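Local atomic coordinates of mandelate racemase/muconate lactonizing enzyme-like protein (Rubrobacter xylanophilus DSM 9941, PDB entry 3CYJ), a protein that belongs to the mandelate racemase/muconate lactonizing enzyme family of the enolase superfamily and holds a sodium ion in its barrel domain. Residues Val39-Gly44 and Trp110-Arg115. Numbering follows the deposited sequence.
Sequences VEAHGG and WDLKAR
Leu-112 packs against the strand at Ala-41 and Gly-43, and it carries the whole apolar contact between strand 39-43 and helix 110-115. The two axes approach to 8.6 Å, with their N-to-C directions 39° apart. On the helix, Trp-110 turns from the strand toward Pro-78 and Pro-79 and gives its indole N-H to Thr-278 OG1. Asp-111 starts out in the direction of the strand, but its carboxylate accepts the backbone N-H of Leu-49 on the adjoining strand at OD2 and that of Leu-350 at OD1, two bonds that probably hold its rotation. The isobutyl group of Leu-112 follows. With CG anti to the backbone N (chi1 -179°), its two methyls are carried out to the strand. CD1 meets two carbonyl oxygens, Ala-41 O and Gly-43 O, each 3.7 Å away, skipping that of His-42, which points the other way. CD2 lies 4.3 Å from Ala-41 CB and 4.1 Å from Gly-43 N, where the lack of a side chain lets the methyl approach the bare backbone. Lys-113 extends away from the strand and donates from NZ to Asp-123 O of a second subunit. One turn beyond Asp-111, Arg-115 has that residue's carboxyl carbon in its guanidinium plane, at the edge, with the carboxylate turned nearly at right angles; NE thus shares weak 3.3 Å bonds between Asp-111 OD1 and OD2, a loose salt bridge. No hydrogen bond joins the two segments. This is helix-on-sheet packing within the alpha+beta N-terminal capping domain of the enolase superfamily, where helices cover an antiparallel sheet.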
loop_
_atom_site.group_PDB
_atom_site.type_symbol
_atom_site.label_atom_id
_atom_site.label_comp_id
_atom_site.label_asym_id
_atom_site.label_seq_id
_atom_site.Cartn_x
_atom_site.Cartn_y
_atom_site.Cartn_z
ATOM N N VAL A 39 5.585 23.597 39.431
ATOM C CA VAL A 39 6.220 22.626 40.296
ATOM C C VAL A 39 7.584 23.156 40.737
ATOM O O VAL A 39 8.360 23.715 39.911
ATOM C CB VAL A 39 6.352 21.231 39.584
ATOM C CG1 VAL A 39 7.091 20.189 40.443
ATOM C CG2 VAL A 39 4.962 20.719 39.155
ATOM N N GLU A 40 7.863 23.026 42.035
ATOM C CA GLU A 40 9.215 23.306 42.498
ATOM C C GLU A 40 9.810 22.090 43.111
ATOM O O GLU A 40 9.199 21.452 44.023
ATOM C CB GLU A 40 9.292 24.499 43.448
ATOM C CG GLU A 40 8.729 25.773 42.809
ATOM C CD GLU A 40 9.046 27.009 43.655
ATOM O OE1 GLU A 40 9.403 26.782 44.832
ATOM O OE2 GLU A 40 8.955 28.176 43.162
ATOM N N ALA A 41 10.997 21.764 42.585
ATOM C CA ALA A 41 11.753 20.615 43.058
ATOM C C ALA A 41 12.949 21.065 43.879
ATOM O O ALA A 41 13.809 21.824 43.389
ATOM C CB ALA A 41 12.208 19.741 41.915
ATOM N N HIS A 42 12.984 20.575 45.119
ATOM C CA HIS A 42 13.992 20.936 46.111
ATOM C C HIS A 42 14.890 19.766 46.269
ATOM O O HIS A 42 14.390 18.651 46.499
ATOM C CB HIS A 42 13.323 21.190 47.463
ATOM C CG HIS A 42 12.544 22.460 47.503
ATOM N ND1 HIS A 42 11.239 22.540 47.066
ATOM C CD2 HIS A 42 12.896 23.712 47.875
ATOM C CE1 HIS A 42 10.811 23.791 47.179
ATOM N NE2 HIS A 42 11.797 24.523 47.665
ATOM N N GLY A 43 16.202 19.991 46.136
ATOM C CA GLY A 43 17.141 18.904 46.374
ATOM C C GLY A 43 18.571 19.369 46.332
ATOM O O GLY A 43 18.860 20.401 45.740
ATOM N N GLY A 44 19.460 18.627 47.003
ATOM C CA GLY A 44 20.900 18.921 47.078
ATOM C C GLY A 44 21.283 20.369 47.385
ATOM O O GLY A 44 22.361 20.806 46.960
ATOM N N TRP A 110 14.915 18.912 35.566
ATOM C CA TRP A 110 16.013 19.292 34.705
ATOM C C TRP A 110 16.551 20.658 35.129
ATOM O O TRP A 110 17.771 20.848 35.173
ATOM C CB TRP A 110 15.595 19.337 33.233
ATOM C CG TRP A 110 15.763 18.029 32.499
ATOM C CD1 TRP A 110 14.750 17.131 32.115
ATOM C CD2 TRP A 110 16.997 17.467 32.011
ATOM N NE1 TRP A 110 15.310 16.057 31.470
ATOM C CE2 TRP A 110 16.679 16.229 31.389
ATOM C CE3 TRP A 110 18.342 17.866 32.076
ATOM C CZ2 TRP A 110 17.666 15.407 30.811
ATOM C CZ3 TRP A 110 19.334 17.040 31.508
ATOM C CH2 TRP A 110 18.993 15.836 30.869
ATOM N N ASP A 111 15.636 21.594 35.416
ATOM C CA ASP A 111 16.023 22.875 36.041
ATOM C C ASP A 111 16.877 22.605 37.290
ATOM O O ASP A 111 17.984 23.127 37.450
ATOM C CB ASP A 111 14.818 23.718 36.405
ATOM C CG ASP A 111 15.192 25.209 36.685
ATOM O OD1 ASP A 111 16.130 25.758 36.038
ATOM O OD2 ASP A 111 14.551 25.854 37.536
ATOM N N LEU A 112 16.371 21.765 38.174
ATOM C CA LEU A 112 17.145 21.371 39.335
ATOM C C LEU A 112 18.515 20.778 38.960
ATOM O O LEU A 112 19.508 21.149 39.550
ATOM C CB LEU A 112 16.343 20.409 40.232
ATOM C CG LEU A 112 17.060 19.940 41.502
ATOM C CD1 LEU A 112 17.308 21.173 42.448
ATOM C CD2 LEU A 112 16.327 18.708 42.203
ATOM N N LYS A 113 18.572 19.823 38.029
ATOM C CA LYS A 113 19.864 19.268 37.653
ATOM C C LYS A 113 20.818 20.390 37.160
ATOM O O LYS A 113 21.953 20.439 37.559
ATOM C CB LYS A 113 19.748 18.142 36.620
ATOM C CG LYS A 113 21.116 17.496 36.217
ATOM C CD LYS A 113 21.103 16.804 34.830
ATOM C CE LYS A 113 22.299 15.826 34.630
ATOM N NZ LYS A 113 22.587 15.479 33.168
ATOM N N ALA A 114 20.333 21.288 36.322
ATOM C CA ALA A 114 21.174 22.302 35.717
ATOM C C ALA A 114 21.798 23.228 36.798
ATOM O O ALA A 114 23.018 23.494 36.782
ATOM C CB ALA A 114 20.363 23.106 34.691
ATOM N N ARG A 115 20.935 23.691 37.711
ATOM C CA ARG A 115 21.280 24.438 38.939
ATOM C C ARG A 115 22.295 23.748 39.856
ATOM O O ARG A 115 23.252 24.394 40.270
ATOM C CB ARG A 115 20.023 24.868 39.716
ATOM C CG ARG A 115 19.330 26.008 39.009
ATOM C CD ARG A 115 17.914 26.261 39.481
ATOM N NE ARG A 115 17.245 27.318 38.701
ATOM C CZ ARG A 115 17.471 28.633 38.828
ATOM N NH1 ARG A 115 18.395 29.077 39.666
ATOM N NH2 ARG A 115 16.799 29.516 38.100
#